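Local coordinates for conserved exported protein (Bacteroides fragilis, PDB 3CLW) that is of uncharacterised function but is probably a TIM-barrel glycoside hydrolase that cleaves O-glycosidic bonds, at residues N21-D26 with A353-T358; N67-I72 with N124-T129; N179-N184 with I223-L228. One frame throughout, in Å; residues are numbered along the deposited sequence.

Contact 1: residues N21-D26 with A353-T358; sequences NFSASD and AWQWWT
N21 and Q355 make the one direct side-chain hydrogen bond of this parallel strand pair: Q355 NE2 gives a proton to N21 OD1 at 3.1 Å. The acceptor lies almost in the amide plane of Q355, and the N-H...O angle of 162° is nearly straight. Q355 CG, anti to its carbonyl carbon (chi1 -40°), lies against S23 CB, and NE2 comes within 3.4 Å of the same atom. The far end of this buried amide is held as well, since R69 donates to Q355 OE1.

The backbone carries the rest of the polar contact. W354 N reaches N21 O only weakly, S23 N donates to W354 O at 3.1 Å, and W356 N closes on S23 O at 3.0 Å. Beyond this a beta bulge shifts the register by one residue: S25 N goes to W357 O, also 3.0 Å away, and S25 pairs with T358 as the chain turns a corner at W357. Past the bulge S25 OG approaches W357 CZ3 at 3.8 Å.

On the face that carries F22 and W354 the contact is apolar. F22 CD1 lies 3.9 Å from W354 CB, the two side chains crossing at about a right angle, and A24 CB meets W356 CB at 3.6 Å. The W354 rim atom CZ3 leans over one face of the W356 indole, whose NE1 is hydrogen-bonded to T396 OG1.

These are the first and last strands of the TIM barrel, and their pairing closes the cylinder. Strands 68-71 and 307-310 flank the pair. N21, S23 and Q355 point to the barrel interior, while W354 and W356 pack outward on helix 328-347.

Contact 2: residues N67-I72 with N124-T129; sequences NWRVNI and NFLFFT
F128 O is gripped by two donors from residues 67-72, the main-chain N of I72 at 2.8 Å and the side-chain amide of N71. N71 ND2 comes at 3.2 Å from above the carbonyl plane, with the oxygen nearly in its own amide plane. N71 CG is anti to the backbone N (chi1 -173°), and its amide lies only 17° from parallel to the F128 ring, covering part of one face; N71 CA makes a CH-pi contact there, 3.9 Å from the ring centroid.

The opposite face of F128 receives R69. Its NH2 stands 3.8 Å from F128 CG, and CZ sits off-centre over the ring, a cation-pi pair with planes 36° apart. L126 runs beside R69 and lays CD2 over a face of the guanidinium. Besides its bond to Q355, that charge is engaged by a salt bridge from NH2 to E231.

Backbone bonds tie the parallel strands in even register: V70 N to L126 O is short and straight at 2.7 Å, with L126 N on W68 O and F128 N on V70 O before and after it.

On the other side of the sheet, I72 CD1 sits over one face of the F127 ring, 3.7 Å from its centroid, while V70 lies alongside the same phenyl and brings CB to 3.8 Å from F127 CD2. W68 CD1 meets the edge of the F125 ring.

This is the pairing of the second and third barrel strands, between strands 6-25 and 178-182. R69, L126, N71 and F128 line the interior; V70, F125 and F127 pack outward on M114 of helix 108-119, and W68 on its F113.

Contact 3: residues N179-N184 with I223-L228; sequences NYISPN and IDTKIL
Main-chain hydrogen bonding between two parallel strands dominates here: N179-S182 pairs with K226-L228 as the fourth and fifth staves of the barrel. K226 N donates to N179 O at 2.9 Å, I181 N to K226 O at the same length, and L228 N to I181 O in a nearly straight bond (174°).

Side chains add little across the seam. T225 CG2, anti to its backbone N, meets I181 CD1 at 3.8 Å, the two side chains crossing at about a right angle. T225 follows an inverse gamma turn centred on D224, which leads the chain into the strand.

Where strand 178-182 ends, a water bridges the two segments: it accepts from N184 N and donates to L228 O, each at 3.0 Å. P183 CD also touches L228 O, at 3.5 Å. S182 OG is hydrogen-bonded to E231, further along the partner strand.

Y180 points inward, its ring meeting W309 edge-to-face, while I181 packs outward on helix 157-173 and I227 on helix 204-221. A parallel pair joined through helix 204-221, with helices outside, is the beta-alpha-beta unit of a TIM barrel.

All three contacts are strand pairings of one TIM barrel. Along the chain, contact 1 encloses the others: its segments join the first and last staves, 327 residues apart at their closest ends, and contacts 2 and 3 follow in series within that loop. Around the wall the order is 353-356, 21-25, 68-71, 125-128, 178-182 and 226-228. Centres of contacts 1 and 2, and of 2 and 3, lie 9 Å apart, and both pairs touch: N71 N donates to D26 OD1, and S182 N to F127 O. Contacts 1 and 3 are 15 Å apart between centres and do not meet. In TIM-barrel glycoside hydrolases the substrate site lies at the C-terminal ends of such strands, probably here too.

Contact 1: residues N21-D26 with A353-T358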
loop_
_atom_site.group_PDB
_atom_site.type_symbol
_atom_site.label_atom_id
_atom_site.label_comp_id
_atom_site.label_asym_id
_atom_site.label_seq_id
_atom_site.Cartn_x
_atom_site.Cartn_y
_atom_site.Cartn_z
ATOM N N ASN A 21 3.580 -8.459 -2.445
ATOM C CA ASN A 21 2.607 -7.816 -3.366
ATOM C C ASN A 21 2.890 -6.352 -3.574
ATOM O O ASN A 21 3.743 -5.770 -2.907
ATOM C CB ASN A 21 1.168 -7.939 -2.833
ATOM C CG ASN A 21 0.974 -7.270 -1.451
ATOM O OD1 ASN A 21 0.870 -6.040 -1.344
ATOM N ND2 ASN A 21 0.900 -8.085 -0.396
ATOM N N PHE A 22 2.139 -5.773 -4.502
ATOM C CA PHE A 22 1.930 -4.347 -4.586
ATOM C C PHE A 22 0.420 -4.206 -4.522
ATOM O O PHE A 22 -0.323 -5.038 -5.046
ATOM C CB PHE A 22 2.502 -3.803 -5.901
ATOM C CG PHE A 22 4.028 -3.809 -5.939
ATOM C CD1 PHE A 22 4.752 -2.666 -5.571
ATOM C CD2 PHE A 22 4.719 -4.961 -6.294
ATOM C CE1 PHE A 22 6.140 -2.680 -5.571
ATOM C CE2 PHE A 22 6.095 -4.988 -6.293
ATOM C CZ PHE A 22 6.815 -3.848 -5.929
ATOM N N SER A 23 -0.035 -3.159 -3.861
ATOM C CA SER A 23 -1.401 -3.092 -3.485
ATOM C C SER A 23 -1.942 -1.675 -3.589
ATOM O O SER A 23 -1.195 -0.743 -3.837
ATOM C CB SER A 23 -1.548 -3.621 -2.071
ATOM O OG SER A 23 -2.915 -3.835 -1.764
ATOM N N ALA A 24 -3.257 -1.543 -3.431
ATOM C CA ALA A 24 -3.896 -0.252 -3.220
ATOM C C ALA A 24 -5.186 -0.506 -2.465
ATOM O O ALA A 24 -5.534 -1.648 -2.195
ATOM C CB ALA A 24 -4.169 0.470 -4.557
ATOM N N SER A 25 -5.915 0.559 -2.170
ATOM C CA SER A 25 -7.038 0.493 -1.263
ATOM C C SER A 25 -8.358 0.849 -1.975
ATOM O O SER A 25 -8.389 1.713 -2.854
ATOM C CB SER A 25 -6.725 1.456 -0.102
ATOM O OG SER A 25 -7.718 1.415 0.876
ATOM N N ASP A 26 -9.433 0.170 -1.590
ATOM C CA ASP A 26 -10.784 0.444 -2.093
ATOM C C ASP A 26 -11.543 1.579 -1.366
ATOM O O ASP A 26 -12.734 1.795 -1.599
ATOM C CB ASP A 26 -11.596 -0.849 -2.036
ATOM C CG ASP A 26 -12.186 -1.135 -0.660
ATOM O OD1 ASP A 26 -11.830 -0.468 0.335
ATOM O OD2 ASP A 26 -13.052 -2.040 -0.595
ATOM N N ALA A 353 6.273 -5.585 0.616
ATOM C CA ALA A 353 5.079 -5.081 -0.077
ATOM C C ALA A 353 5.139 -3.574 -0.067
ATOM O O ALA A 353 5.708 -2.997 0.870
ATOM C CB ALA A 353 3.805 -5.538 0.584
ATOM N N TRP A 354 4.558 -2.950 -1.101
ATOM C CA TRP A 354 4.355 -1.491 -1.162
ATOM C C TRP A 354 2.897 -1.235 -1.549
ATOM O O TRP A 354 2.424 -1.776 -2.550
ATOM C CB TRP A 354 5.326 -0.821 -2.155
ATOM C CG TRP A 354 5.401 0.639 -1.907
ATOM C CD1 TRP A 354 6.282 1.290 -1.079
ATOM C CD2 TRP A 354 4.517 1.649 -2.430
ATOM N NE1 TRP A 354 6.012 2.637 -1.076
ATOM C CE2 TRP A 354 4.923 2.883 -1.880
ATOM C CE3 TRP A 354 3.406 1.624 -3.299
ATOM C CZ2 TRP A 354 4.278 4.096 -2.189
ATOM C CZ3 TRP A 354 2.757 2.817 -3.591
ATOM C CH2 TRP A 354 3.208 4.042 -3.043
ATOM N N GLN A 355 2.180 -0.440 -0.754
ATOM C CA GLN A 355 0.727 -0.309 -0.929
ATOM C C GLN A 355 0.269 1.151 -0.976
ATOM O O GLN A 355 0.605 1.955 -0.095
ATOM C CB GLN A 355 -0.021 -1.075 0.168
ATOM C CG GLN A 355 0.639 -2.439 0.521
ATOM C CD GLN A 355 -0.219 -3.308 1.390
ATOM O OE1 GLN A 355 -0.666 -2.868 2.449
ATOM N NE2 GLN A 355 -0.462 -4.549 0.961
ATOM N N TRP A 356 -0.450 1.489 -2.037
ATOM C CA TRP A 356 -1.125 2.786 -2.146
ATOM C C TRP A 356 -2.245 2.915 -1.128
ATOM O O TRP A 356 -2.772 1.912 -0.658
ATOM C CB TRP A 356 -1.760 2.944 -3.558
ATOM C CG TRP A 356 -0.804 3.343 -4.578
ATOM C CD1 TRP A 356 -0.212 2.539 -5.522
ATOM C CD2 TRP A 356 -0.298 4.661 -4.796
ATOM N NE1 TRP A 356 0.623 3.289 -6.319
ATOM C CE2 TRP A 356 0.593 4.591 -5.893
ATOM C CE3 TRP A 356 -0.505 5.903 -4.164
ATOM C CZ2 TRP A 356 1.283 5.709 -6.365
ATOM C CZ3 TRP A 356 0.180 7.014 -4.632
ATOM C CH2 TRP A 356 1.049 6.917 -5.729
ATOM N N TRP A 357 -2.611 4.155 -0.821
ATOM C CA TRP A 357 -3.908 4.466 -0.251
ATOM C C TRP A 357 -4.960 4.280 -1.391
ATOM O O TRP A 357 -4.829 3.366 -2.241
ATOM C CB TRP A 357 -3.845 5.889 0.376
ATOM C CG TRP A 357 -5.109 6.495 0.929
ATOM C CD1 TRP A 357 -5.570 7.753 0.674
ATOM C CD2 TRP A 357 -6.089 5.885 1.799
ATOM N NE1 TRP A 357 -6.753 7.974 1.326
ATOM C CE2 TRP A 357 -7.104 6.843 2.015
ATOM C CE3 TRP A 357 -6.220 4.618 2.387
ATOM C CZ2 TRP A 357 -8.230 6.590 2.812
ATOM C CZ3 TRP A 357 -7.335 4.364 3.182
ATOM C CH2 TRP A 357 -8.330 5.350 3.384
ATOM N N THR A 358 -6.005 5.082 -1.425
ATOM C CA THR A 358 -7.059 4.887 -2.437
ATOM C C THR A 358 -6.488 4.810 -3.884
ATOM O O THR A 358 -5.711 5.668 -4.291
ATOM C CB THR A 358 -8.079 6.003 -2.375
ATOM O OG1 THR A 358 -7.399 7.243 -2.605
ATOM C CG2 THR A 358 -8.791 6.064 -0.983
#

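Contact 2: residues N67-I72 with N124-T129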
loop_
_atom_site.group_PDB
_atom_site.type_symbol
_atom_site.label_atom_id
_atom_site.label_comp_id
_atom_site.label_asym_id
_atom_site.label_seq_id
_atom_site.Cartn_x
_atom_site.Cartn_y
_atom_site.Cartn_z
ATOM N N ASN A 67 -2.219 -7.486 -4.513
ATOM C CA ASN A 67 -3.045 -7.524 -3.308
ATOM C C ASN A 67 -4.070 -6.404 -3.498
ATOM O O ASN A 67 -3.855 -5.506 -4.342
ATOM C CB ASN A 67 -2.206 -7.300 -2.040
ATOM C CG ASN A 67 -3.057 -7.242 -0.751
ATOM O OD1 ASN A 67 -3.614 -8.245 -0.295
ATOM N ND2 ASN A 67 -3.137 -6.074 -0.161
ATOM N N TRP A 68 -5.182 -6.468 -2.769
ATOM C CA TRP A 68 -6.210 -5.393 -2.792
ATOM C C TRP A 68 -6.692 -5.179 -1.367
ATOM O O TRP A 68 -7.033 -6.153 -0.683
ATOM C CB TRP A 68 -7.390 -5.772 -3.696
ATOM C CG TRP A 68 -8.513 -4.720 -3.874
ATOM C CD1 TRP A 68 -9.855 -4.883 -3.591
ATOM C CD2 TRP A 68 -8.380 -3.408 -4.428
ATOM N NE1 TRP A 68 -10.562 -3.759 -3.937
ATOM C CE2 TRP A 68 -9.682 -2.832 -4.459
ATOM C CE3 TRP A 68 -7.287 -2.652 -4.894
ATOM C CZ2 TRP A 68 -9.914 -1.513 -4.913
ATOM C CZ3 TRP A 68 -7.518 -1.339 -5.362
ATOM C CH2 TRP A 68 -8.829 -0.787 -5.362
ATOM N N ARG A 69 -6.665 -3.929 -0.902
ATOM C CA ARG A 69 -7.063 -3.664 0.477
ATOM C C ARG A 69 -8.543 -3.227 0.539
ATOM O O ARG A 69 -8.925 -2.209 -0.050
ATOM C CB ARG A 69 -6.155 -2.629 1.142
ATOM C CG ARG A 69 -4.668 -3.022 1.249
ATOM C CD ARG A 69 -3.794 -1.854 1.755
ATOM N NE ARG A 69 -4.279 -1.320 3.033
ATOM C CZ ARG A 69 -3.816 -1.670 4.239
ATOM N NH1 ARG A 69 -2.811 -2.545 4.385
ATOM N NH2 ARG A 69 -4.359 -1.117 5.312
ATOM N N VAL A 70 -9.354 -4.014 1.249
ATOM C CA VAL A 70 -10.783 -3.772 1.395
ATOM C C VAL A 70 -11.125 -3.155 2.777
ATOM O O VAL A 70 -10.808 -3.731 3.829
ATOM C CB VAL A 70 -11.570 -5.089 1.139
ATOM C CG1 VAL A 70 -13.088 -4.913 1.395
ATOM C CG2 VAL A 70 -11.302 -5.563 -0.267
ATOM N N ASN A 71 -11.757 -1.986 2.751
ATOM C CA ASN A 71 -12.211 -1.303 3.958
ATOM C C ASN A 71 -13.523 -1.902 4.460
ATOM O O ASN A 71 -14.605 -1.626 3.923
ATOM C CB ASN A 71 -12.404 0.211 3.688
ATOM C CG ASN A 71 -12.713 1.016 4.969
ATOM O OD1 ASN A 71 -13.342 2.058 4.908
ATOM N ND2 ASN A 71 -12.289 0.524 6.111
ATOM N N ILE A 72 -13.411 -2.720 5.502
ATOM C CA ILE A 72 -14.565 -3.257 6.179
ATOM C C ILE A 72 -15.177 -2.107 6.977
ATOM O O ILE A 72 -14.524 -1.502 7.844
ATOM C CB ILE A 72 -14.175 -4.458 7.069
ATOM C CG1 ILE A 72 -13.587 -5.597 6.201
ATOM C CG2 ILE A 72 -15.357 -4.937 7.873
ATOM C CD1 ILE A 72 -14.510 -6.124 5.089
ATOM N N ASN A 124 -6.232 -12.131 -3.797
ATOM C CA ASN A 124 -5.419 -11.947 -2.626
ATOM C C ASN A 124 -5.876 -10.678 -1.964
ATOM O O ASN A 124 -5.587 -9.580 -2.446
ATOM C CB ASN A 124 -3.911 -11.922 -2.973
ATOM C CG ASN A 124 -3.029 -11.617 -1.760
ATOM O OD1 ASN A 124 -3.383 -11.928 -0.621
ATOM N ND2 ASN A 124 -1.867 -11.013 -2.005
ATOM N N PHE A 125 -6.610 -10.822 -0.866
ATOM C CA PHE A 125 -7.232 -9.679 -0.228
ATOM C C PHE A 125 -6.784 -9.448 1.229
ATOM O O PHE A 125 -6.503 -10.390 1.976
ATOM C CB PHE A 125 -8.761 -9.794 -0.306
ATOM C CG PHE A 125 -9.302 -9.874 -1.709
ATOM C CD1 PHE A 125 -9.510 -11.126 -2.324
ATOM C CD2 PHE A 125 -9.619 -8.710 -2.417
ATOM C CE1 PHE A 125 -10.021 -11.220 -3.614
ATOM C CE2 PHE A 125 -10.130 -8.796 -3.747
ATOM C CZ PHE A 125 -10.316 -10.052 -4.344
ATOM N N LEU A 126 -6.731 -8.167 1.602
ATOM C CA LEU A 126 -6.533 -7.738 2.991
ATOM C C LEU A 126 -7.774 -6.964 3.374
ATOM O O LEU A 126 -8.228 -6.087 2.600
ATOM C CB LEU A 126 -5.268 -6.882 3.152
ATOM C CG LEU A 126 -4.888 -6.327 4.546
ATOM C CD1 LEU A 126 -3.370 -6.067 4.668
ATOM C CD2 LEU A 126 -5.654 -5.076 4.918
ATOM N N PHE A 127 -8.344 -7.306 4.531
ATOM C CA PHE A 127 -9.482 -6.587 5.135
ATOM C C PHE A 127 -8.981 -5.655 6.229
ATOM O O PHE A 127 -8.264 -6.100 7.146
ATOM C CB PHE A 127 -10.440 -7.596 5.770
ATOM C CG PHE A 127 -11.390 -8.229 4.800
ATOM C CD1 PHE A 127 -12.486 -8.937 5.263
ATOM C CD2 PHE A 127 -11.200 -8.094 3.408
ATOM C CE1 PHE A 127 -13.375 -9.504 4.352
ATOM C CE2 PHE A 127 -12.107 -8.644 2.494
ATOM C CZ PHE A 127 -13.196 -9.342 2.967
ATOM N N PHE A 128 -9.342 -4.380 6.144
ATOM C CA PHE A 128 -8.893 -3.397 7.132
ATOM C C PHE A 128 -10.057 -2.561 7.652
ATOM O O PHE A 128 -11.015 -2.320 6.921
ATOM C CB PHE A 128 -7.713 -2.507 6.638
ATOM C CG PHE A 128 -8.108 -1.409 5.666
ATOM C CD1 PHE A 128 -8.250 -1.668 4.307
ATOM C CD2 PHE A 128 -8.333 -0.112 6.119
ATOM C CE1 PHE A 128 -8.604 -0.630 3.389
ATOM C CE2 PHE A 128 -8.720 0.900 5.231
ATOM C CZ PHE A 128 -8.841 0.636 3.854
ATOM N N THR A 129 -9.952 -2.155 8.922
ATOM C CA THR A 129 -10.903 -1.285 9.581
ATOM C C THR A 129 -10.224 -0.013 10.093
ATOM O O THR A 129 -9.039 -0.022 10.532
ATOM C CB THR A 129 -11.592 -1.953 10.794
ATOM O OG1 THR A 129 -10.618 -2.705 11.555
ATOM C CG2 THR A 129 -12.711 -2.851 10.356
#

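Contact 3: residues N179-N184 with I223-L228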
loop_
_atom_site.group_PDB
_atom_site.type_symbol
_atom_site.label_atom_id
_atom_site.label_comp_id
_atom_site.label_asym_id
_atom_site.label_seq_id
_atom_site.Cartn_x
_atom_site.Cartn_y
_atom_site.Cartn_z
ATOM N N ASN A 179 -6.516 -13.068 3.024
ATOM C CA ASN A 179 -5.369 -13.647 3.703
ATOM C C ASN A 179 -4.860 -12.842 4.900
ATOM O O ASN A 179 -4.041 -13.341 5.679
ATOM C CB ASN A 179 -4.245 -13.874 2.694
ATOM C CG ASN A 179 -4.663 -14.804 1.567
ATOM O OD1 ASN A 179 -5.365 -15.801 1.796
ATOM N ND2 ASN A 179 -4.255 -14.476 0.344
ATOM N N TYR A 180 -5.332 -11.601 5.045
ATOM C CA TYR A 180 -4.844 -10.699 6.102
ATOM C C TYR A 180 -5.976 -9.862 6.678
ATOM O O TYR A 180 -6.942 -9.537 5.967
ATOM C CB TYR A 180 -3.794 -9.747 5.551
ATOM C CG TYR A 180 -2.738 -10.377 4.641
ATOM C CD1 TYR A 180 -2.898 -10.397 3.237
ATOM C CD2 TYR A 180 -1.572 -10.926 5.183
ATOM C CE1 TYR A 180 -1.928 -10.958 2.409
ATOM C CE2 TYR A 180 -0.606 -11.503 4.379
ATOM C CZ TYR A 180 -0.779 -11.509 2.991
ATOM O OH TYR A 180 0.214 -12.065 2.217
ATOM N N ILE A 181 -5.874 -9.553 7.967
ATOM C CA ILE A 181 -6.798 -8.657 8.662
ATOM C C ILE A 181 -5.991 -7.628 9.395
ATOM O O ILE A 181 -5.145 -7.980 10.215
ATOM C CB ILE A 181 -7.680 -9.361 9.708
ATOM C CG1 ILE A 181 -8.721 -10.266 9.047
ATOM C CG2 ILE A 181 -8.426 -8.321 10.589
ATOM C CD1 ILE A 181 -9.269 -11.340 9.952
ATOM N N SER A 182 -6.283 -6.369 9.121
ATOM C CA SER A 182 -5.615 -5.244 9.744
ATOM C C SER A 182 -6.613 -4.458 10.617
ATOM O O SER A 182 -7.407 -3.671 10.114
ATOM C CB SER A 182 -4.950 -4.403 8.661
ATOM O OG SER A 182 -4.254 -3.332 9.224
ATOM N N PRO A 183 -6.608 -4.720 11.945
ATOM C CA PRO A 183 -7.684 -4.197 12.809
ATOM C C PRO A 183 -7.571 -2.702 13.132
ATOM O O PRO A 183 -8.588 -2.051 13.431
ATOM C CB PRO A 183 -7.555 -5.055 14.087
ATOM C CG PRO A 183 -6.068 -5.342 14.172
ATOM C CD PRO A 183 -5.623 -5.517 12.714
ATOM N N ASN A 184 -6.375 -2.145 13.031
ATOM C CA ASN A 184 -6.174 -0.755 13.470
ATOM C C ASN A 184 -5.385 0.058 12.464
ATOM O O ASN A 184 -4.376 -0.428 11.919
ATOM C CB ASN A 184 -5.435 -0.722 14.813
ATOM C CG ASN A 184 -6.224 -1.393 15.940
ATOM O OD1 ASN A 184 -6.281 -2.635 16.035
ATOM N ND2 ASN A 184 -6.837 -0.566 16.812
ATOM N N ILE A 223 -9.617 -20.360 9.819
ATOM C CA ILE A 223 -9.406 -19.749 8.512
ATOM C C ILE A 223 -7.917 -19.489 8.311
ATOM O O ILE A 223 -7.193 -19.184 9.260
ATOM C CB ILE A 223 -10.241 -18.440 8.287
ATOM C CG1 ILE A 223 -9.957 -17.380 9.374
ATOM C CG2 ILE A 223 -11.757 -18.758 8.153
ATOM C CD1 ILE A 223 -10.567 -16.013 9.051
ATOM N N ASP A 224 -7.480 -19.615 7.065
ATOM C CA ASP A 224 -6.102 -19.366 6.668
ATOM C C ASP A 224 -5.858 -17.864 6.495
ATOM O O ASP A 224 -5.658 -17.383 5.364
ATOM C CB ASP A 224 -5.800 -20.147 5.366
ATOM C CG ASP A 224 -4.311 -20.166 5.017
ATOM O OD1 ASP A 224 -3.480 -19.793 5.887
ATOM O OD2 ASP A 224 -3.965 -20.528 3.864
ATOM N N THR A 225 -5.900 -17.131 7.612
ATOM C CA THR A 225 -5.783 -15.672 7.611
ATOM C C THR A 225 -4.847 -15.197 8.719
ATOM O O THR A 225 -4.856 -15.760 9.796
ATOM C CB THR A 225 -7.189 -14.984 7.820
ATOM O OG1 THR A 225 -8.121 -15.424 6.807
ATOM C CG2 THR A 225 -7.062 -13.484 7.745
ATOM N N LYS A 226 -4.063 -14.148 8.466
ATOM C CA LYS A 226 -3.125 -13.635 9.437
ATOM C C LYS A 226 -3.323 -12.164 9.785
ATOM O O LYS A 226 -3.921 -11.392 9.020
ATOM C CB LYS A 226 -1.704 -13.881 8.945
ATOM C CG LYS A 226 -1.291 -15.343 8.961
ATOM C CD LYS A 226 0.056 -15.458 8.322
ATOM C CE LYS A 226 0.378 -16.867 7.806
ATOM N NZ LYS A 226 0.294 -17.968 8.829
ATOM N N ILE A 227 -2.791 -11.776 10.943
ATOM C CA ILE A 227 -3.060 -10.479 11.554
ATOM C C ILE A 227 -1.908 -9.526 11.290
ATOM O O ILE A 227 -0.762 -9.843 11.610
ATOM C CB ILE A 227 -3.214 -10.602 13.087
ATOM C CG1 ILE A 227 -4.263 -11.662 13.470
ATOM C CG2 ILE A 227 -3.504 -9.237 13.715
ATOM C CD1 ILE A 227 -4.034 -12.221 14.905
ATOM N N LEU A 228 -2.226 -8.353 10.738
ATOM C CA LEU A 228 -1.227 -7.348 10.391
ATOM C C LEU A 228 -1.403 -6.077 11.202
ATOM O O LEU A 228 -2.494 -5.499 11.228
ATOM C CB LEU A 228 -1.276 -7.008 8.879
ATOM C CG LEU A 228 -0.261 -5.931 8.433
ATOM C CD1 LEU A 228 1.202 -6.376 8.638
ATOM C CD2 LEU A 228 -0.483 -5.436 6.997
HETATM O O HOH W 1 -3.577 -2.951 12.338
#